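Local coordinates for ribose-phosphate pyrophosphokinase (Mycobacterium smegmatis, PDB 5MP7) that makes phosphoribosyl pyrophosphate (PRPP) by transferring the pyrophosphoryl group of ATP to the 1-hydroxyl of ribose 5-phosphate in a magnesium-dependent reaction, at the interface of chains A and B. Sequence-based numbering; all coordinates share one arbitrary frame. Chains: chain A/B, Ribose-phosphate pyrophosphokinase.

Contact 1: the interface of chains A and B. Residues chain A 67, 71, 99, 101-102, 104, 262; chain B 43, 45, 47.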
# COMPACT_ATOMS: atom_id res chain seq x y z
N HIS A 67 11.69 53.32 -13.52
CA HIS A 67 10.61 52.57 -12.86
C HIS A 67 9.56 52.12 -13.84
O HIS A 67 8.38 52.49 -13.73
CB HIS A 67 9.98 53.41 -11.75
CG HIS A 67 10.88 53.63 -10.60
ND1 HIS A 67 11.75 54.69 -10.54
CD2 HIS A 67 11.10 52.90 -9.49
CE1 HIS A 67 12.47 54.60 -9.44
NE2 HIS A 67 12.09 53.53 -8.78
N LEU A 71 6.75 47.97 -11.31
CA LEU A 71 7.36 49.20 -10.74
C LEU A 71 7.82 49.12 -9.27
O LEU A 71 8.84 49.68 -8.89
CB LEU A 71 6.36 50.33 -10.96
CG LEU A 71 6.43 51.66 -10.27
CD1 LEU A 71 5.82 52.72 -11.17
CD2 LEU A 71 5.69 51.59 -8.96
N PHE A 99 11.43 58.92 -14.12
CA PHE A 99 9.98 58.89 -14.02
C PHE A 99 9.63 58.63 -12.55
O PHE A 99 9.98 57.59 -11.98
CB PHE A 99 9.46 57.79 -14.93
CG PHE A 99 7.99 57.48 -14.78
CD1 PHE A 99 7.06 58.19 -15.52
CD2 PHE A 99 7.55 56.44 -13.97
CE1 PHE A 99 5.72 57.91 -15.44
CE2 PHE A 99 6.21 56.15 -13.88
CZ PHE A 99 5.29 56.89 -14.61
N PRO A 101 7.76 57.50 -9.56
CA PRO A 101 6.66 56.57 -9.31
C PRO A 101 5.60 57.12 -8.36
O PRO A 101 5.95 57.80 -7.39
CB PRO A 101 7.36 55.37 -8.64
CG PRO A 101 8.68 55.85 -8.18
CD PRO A 101 8.95 57.19 -8.76
N TYR A 102 4.34 56.79 -8.66
CA TYR A 102 3.17 57.20 -7.96
C TYR A 102 2.87 58.68 -8.09
O TYR A 102 2.08 59.22 -7.31
CB TYR A 102 3.24 56.77 -6.48
CG TYR A 102 3.11 55.31 -6.33
CD1 TYR A 102 1.88 54.73 -6.34
CD2 TYR A 102 4.24 54.50 -6.22
CE1 TYR A 102 1.73 53.37 -6.20
CE2 TYR A 102 4.12 53.13 -6.09
CZ TYR A 102 2.85 52.57 -6.08
OH TYR A 102 2.70 51.22 -6.04
N ARG A 104 1.05 60.28 -10.13
CA ARG A 104 -0.36 60.53 -10.35
C ARG A 104 -1.22 60.53 -9.08
O ARG A 104 -2.23 61.22 -9.02
CB ARG A 104 -0.92 59.59 -11.39
CG ARG A 104 -0.49 59.98 -12.80
CD ARG A 104 -0.86 58.92 -13.82
NE ARG A 104 -0.20 57.65 -13.53
CZ ARG A 104 -0.42 56.50 -14.18
NH1 ARG A 104 -1.29 56.43 -15.18
NH2 ARG A 104 0.27 55.42 -13.83
N VAL A 262 5.29 55.39 -21.17
CA VAL A 262 5.02 54.21 -20.35
C VAL A 262 4.56 53.15 -21.32
O VAL A 262 4.98 52.01 -21.24
CB VAL A 262 3.93 54.48 -19.31
CG1 VAL A 262 3.66 53.26 -18.45
CG2 VAL A 262 4.29 55.69 -18.43
N PHE B 43 -2.87 49.69 -11.78
CA PHE B 43 -2.65 50.29 -13.08
C PHE B 43 -1.69 49.37 -13.88
O PHE B 43 -0.92 48.57 -13.33
CB PHE B 43 -1.98 51.66 -13.00
CG PHE B 43 -2.81 52.79 -12.41
CD1 PHE B 43 -3.32 52.76 -11.11
CD2 PHE B 43 -2.94 53.99 -13.14
CE1 PHE B 43 -4.01 53.86 -10.59
CE2 PHE B 43 -3.63 55.09 -12.62
CZ PHE B 43 -4.18 55.02 -11.35
N ASN B 45 0.88 50.02 -15.51
CA ASN B 45 2.15 50.40 -14.90
C ASN B 45 2.70 49.46 -13.79
O ASN B 45 3.90 49.20 -13.73
CB ASN B 45 1.95 51.78 -14.28
CG ASN B 45 3.23 52.53 -14.10
OD1 ASN B 45 4.32 52.00 -14.34
ND2 ASN B 45 3.12 53.79 -13.73
N GLU B 47 1.65 50.40 -10.58
CA GLU B 47 1.23 51.25 -9.46
C GLU B 47 -0.07 50.73 -8.85
O GLU B 47 -1.00 50.36 -9.55
CB GLU B 47 1.03 52.70 -9.87
CG GLU B 47 2.31 53.52 -9.93
CD GLU B 47 2.18 54.83 -10.72
OE1 GLU B 47 1.04 55.39 -10.78
OE2 GLU B 47 3.21 55.33 -11.26
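Two segments that carry predicted ATP-binding residues meet here across the subunit boundary: B:Glu47 and B:Asn45, in the loop leading to strand 48-52, face A:Arg104 and its neighbour A:Tyr102, in the loop that follows strand 92-97. Of these, A:Arg104, B:Asn45 and B:Glu47 are the predicted ATP residues. In PRPP synthases of this class the nucleotide pocket is shared between two subunits, and this patch probably brings two sides of it together. The carboxylate of B:Glu47 is held through both of its oxygens. OE1 forms a salt bridge and hydrogen bond with the guanidinium nitrogen NH2 of A:Arg104 at 3.1 Å; the oxygen is met from above the carboxylate plane and the bond is bent at the hydrogen. OE2 accepts the backbone N of A:Tyr102 at 3.2 Å from the opposite face, nearly perpendicular to the plane and along a straighter path, so the group is gripped from both faces. Below the acid group, CG of B:Glu47 lies over the centre of the A:Tyr102 ring, 3.8 Å from the centroid, as a CH-pi contact. The two side chains run past each other in opposite directions, and the B:Glu47 chain, extended beyond CG, spans from the tyrosine ring to the arginine. A:Leu71, at the start of helix 71-87, brings CD1 against this CG at 3.8 Å and also touches the amide of B:Asn45. The guanidinium of A:Arg104, swung round by a bend at chi3 (-61°), lies between the acid at NH2 and the CD2-CE2 side of the B:Phe43 ring over one face, the planes 63° apart; both may help to position it. A:Phe99 turns CZ and CE2 toward ND2 of B:Asn45, each at 3.9 Å, with ring and amide planes 58° apart, while OD1 of the same amide rests 3.6 Å from CD1 of A:Leu71.

Contact 2: the interface of chains A and B. Residues chain A 46, 48, 72-73, 76, 80; chain B 72, 75-76, 102, 123.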
# COMPACT_ATOMS: atom_id res chain seq x y z
N GLY A 46 11.32 36.86 -4.59
CA GLY A 46 11.15 38.25 -5.05
C GLY A 46 12.03 39.22 -4.26
O GLY A 46 12.19 40.36 -4.65
N ILE A 48 15.12 41.17 -3.09
CA ILE A 48 16.29 41.64 -3.82
C ILE A 48 17.54 41.58 -2.95
O ILE A 48 17.51 41.98 -1.80
CB ILE A 48 16.04 43.08 -4.28
CG1 ILE A 48 14.84 43.10 -5.21
CG2 ILE A 48 17.23 43.69 -4.99
CD1 ILE A 48 14.08 44.37 -5.05
N ASN A 72 7.09 48.39 -8.45
CA ASN A 72 7.37 48.29 -7.03
C ASN A 72 8.68 47.58 -6.70
O ASN A 72 9.36 47.94 -5.73
CB ASN A 72 6.21 47.62 -6.34
CG ASN A 72 4.92 48.38 -6.54
OD1 ASN A 72 4.82 49.57 -6.14
ND2 ASN A 72 3.94 47.75 -7.20
N GLN A 73 9.02 46.58 -7.50
CA GLN A 73 10.30 45.94 -7.45
C GLN A 73 11.47 46.92 -7.64
O GLN A 73 12.47 46.85 -6.94
CB GLN A 73 10.36 44.89 -8.54
CG GLN A 73 11.63 44.08 -8.55
CD GLN A 73 11.74 43.24 -9.81
OE1 GLN A 73 10.73 42.95 -10.45
NE2 GLN A 73 12.96 42.84 -10.16
N MET A 76 11.76 49.34 -4.57
CA MET A 76 12.47 48.65 -3.47
C MET A 76 13.96 48.47 -3.76
O MET A 76 14.75 48.66 -2.87
CB MET A 76 11.89 47.29 -3.18
CG MET A 76 10.52 47.36 -2.52
SD MET A 76 10.43 48.28 -0.96
CE MET A 76 11.88 47.65 -0.09
N ILE A 80 16.80 49.92 -1.28
CA ILE A 80 17.81 48.99 -0.73
C ILE A 80 19.24 49.48 -1.03
O ILE A 80 20.08 49.47 -0.16
CB ILE A 80 17.56 47.57 -1.22
CG1 ILE A 80 16.37 47.00 -0.47
CG2 ILE A 80 18.73 46.65 -0.95
CD1 ILE A 80 15.71 45.85 -1.21
N ASN B 72 7.77 42.44 -3.31
CA ASN B 72 7.88 43.89 -3.22
C ASN B 72 6.58 44.64 -3.53
O ASN B 72 6.29 45.67 -2.91
CB ASN B 72 8.99 44.39 -4.13
CG ASN B 72 10.33 43.79 -3.75
OD1 ASN B 72 10.80 43.97 -2.61
ND2 ASN B 72 10.90 43.00 -4.66
N LEU B 75 4.55 44.34 -0.21
CA LEU B 75 5.10 45.24 0.74
C LEU B 75 4.65 46.70 0.47
O LEU B 75 4.25 47.40 1.41
CB LEU B 75 6.61 45.12 0.75
CG LEU B 75 7.31 46.03 1.75
CD1 LEU B 75 6.84 45.79 3.19
CD2 LEU B 75 8.81 45.78 1.62
N MET B 76 4.70 47.13 -0.78
CA MET B 76 4.20 48.45 -1.12
C MET B 76 2.71 48.55 -0.87
O MET B 76 2.27 49.60 -0.45
CB MET B 76 4.49 48.82 -2.58
CG MET B 76 5.94 49.10 -2.86
SD MET B 76 6.68 50.40 -1.86
CE MET B 76 5.43 51.69 -2.02
N TYR B 102 12.32 40.26 3.94
CA TYR B 102 13.74 40.61 4.08
C TYR B 102 14.35 40.21 5.41
O TYR B 102 15.43 40.66 5.73
CB TYR B 102 13.97 42.11 3.81
CG TYR B 102 13.77 42.44 2.37
CD1 TYR B 102 14.78 42.24 1.47
CD2 TYR B 102 12.55 42.94 1.91
CE1 TYR B 102 14.59 42.50 0.15
CE2 TYR B 102 12.36 43.23 0.60
CZ TYR B 102 13.38 42.99 -0.28
OH TYR B 102 13.20 43.23 -1.62
N LEU B 123 10.55 51.80 7.14
CA LEU B 123 9.53 52.15 6.19
C LEU B 123 8.12 51.98 6.78
O LEU B 123 7.27 52.82 6.55
CB LEU B 123 9.64 51.32 4.94
CG LEU B 123 10.94 51.35 4.15
CD1 LEU B 123 10.74 50.53 2.87
CD2 LEU B 123 11.47 52.72 3.83
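The N-terminal turns of helix 71-87 from both chains pack against each other about the two-fold axis, and beside them the backbone of A:Gly46, with positive phi, leads into A:Ile48 at the start of strand 48-52. B:Asn72 presses its CB and amide against A:Met76, whose CG, set anti to the carbonyl carbon (chi1 -71°), lies 3.7 Å from CB of B:Asn72. The amide oxygen OD1 also lies against this methionine's CB and CG, yet it accepts the phenol OH of B:Tyr102 within its own chain at 2.7 Å. That donor arrives in the carbonyl plane, on a lone pair, at a C=O...O angle of 129°. With OH spending its hydrogen on B:Asn72, its oxygen can accept the backbone N of A:Ile48 at 3.2 Å, nearly straight at 167°. The tyrosine therefore relays a chain of bonds from the strand of one subunit to the helix of the other. The other end of that amide, ND2, points to the carbonyl O of A:Gly46 at 2.9 Å, a weak bond because of its bent geometry; together with the bond to OD1, it is consistent with this turn of the amide. A:Ile48 and A:Ile80 pack beside these bonds. A:Ile48 sets CD1 3.5 Å from ND2 of B:Asn72, and A:Ile80 meets the phenol tip to tip, its CD1 3.8 Å from CE1 of B:Tyr102. Farther along the helix A:Met76, bent at chi2 and chi3, crosses B:Leu75 at about a right angle and brings SD and CE to its CD2. Across the axis the pairing recurs with chains exchanged: B:Met76 CG sits 3.5 Å from OD1 of A:Asn72. Helix-to-helix packing combined with the tyrosine relay joins two subunits of the homohexamer and ties the strand that follows the predicted ATP-binding loop to its neighbour.

About 15 Å separates the centres of contact 1 and contact 2, which belong to one two-fold symmetric A-B interface. Both draw on helix 71-87, on residue 102 and on the segment around 45-48, but with the chains exchanged: chain A supplies the tyrosine in contact 1 and chain B in contact 2. Each Tyr102 thus has its ring face and backbone N engaged as in contact 1 and its hydroxyl as in contact 2. Contact 1 holds predicted ATP residues, and contact 2 uses A:Gly46 and A:Ile48 of the same segment, so dimer packing near the axis may couple to the nucleotide site.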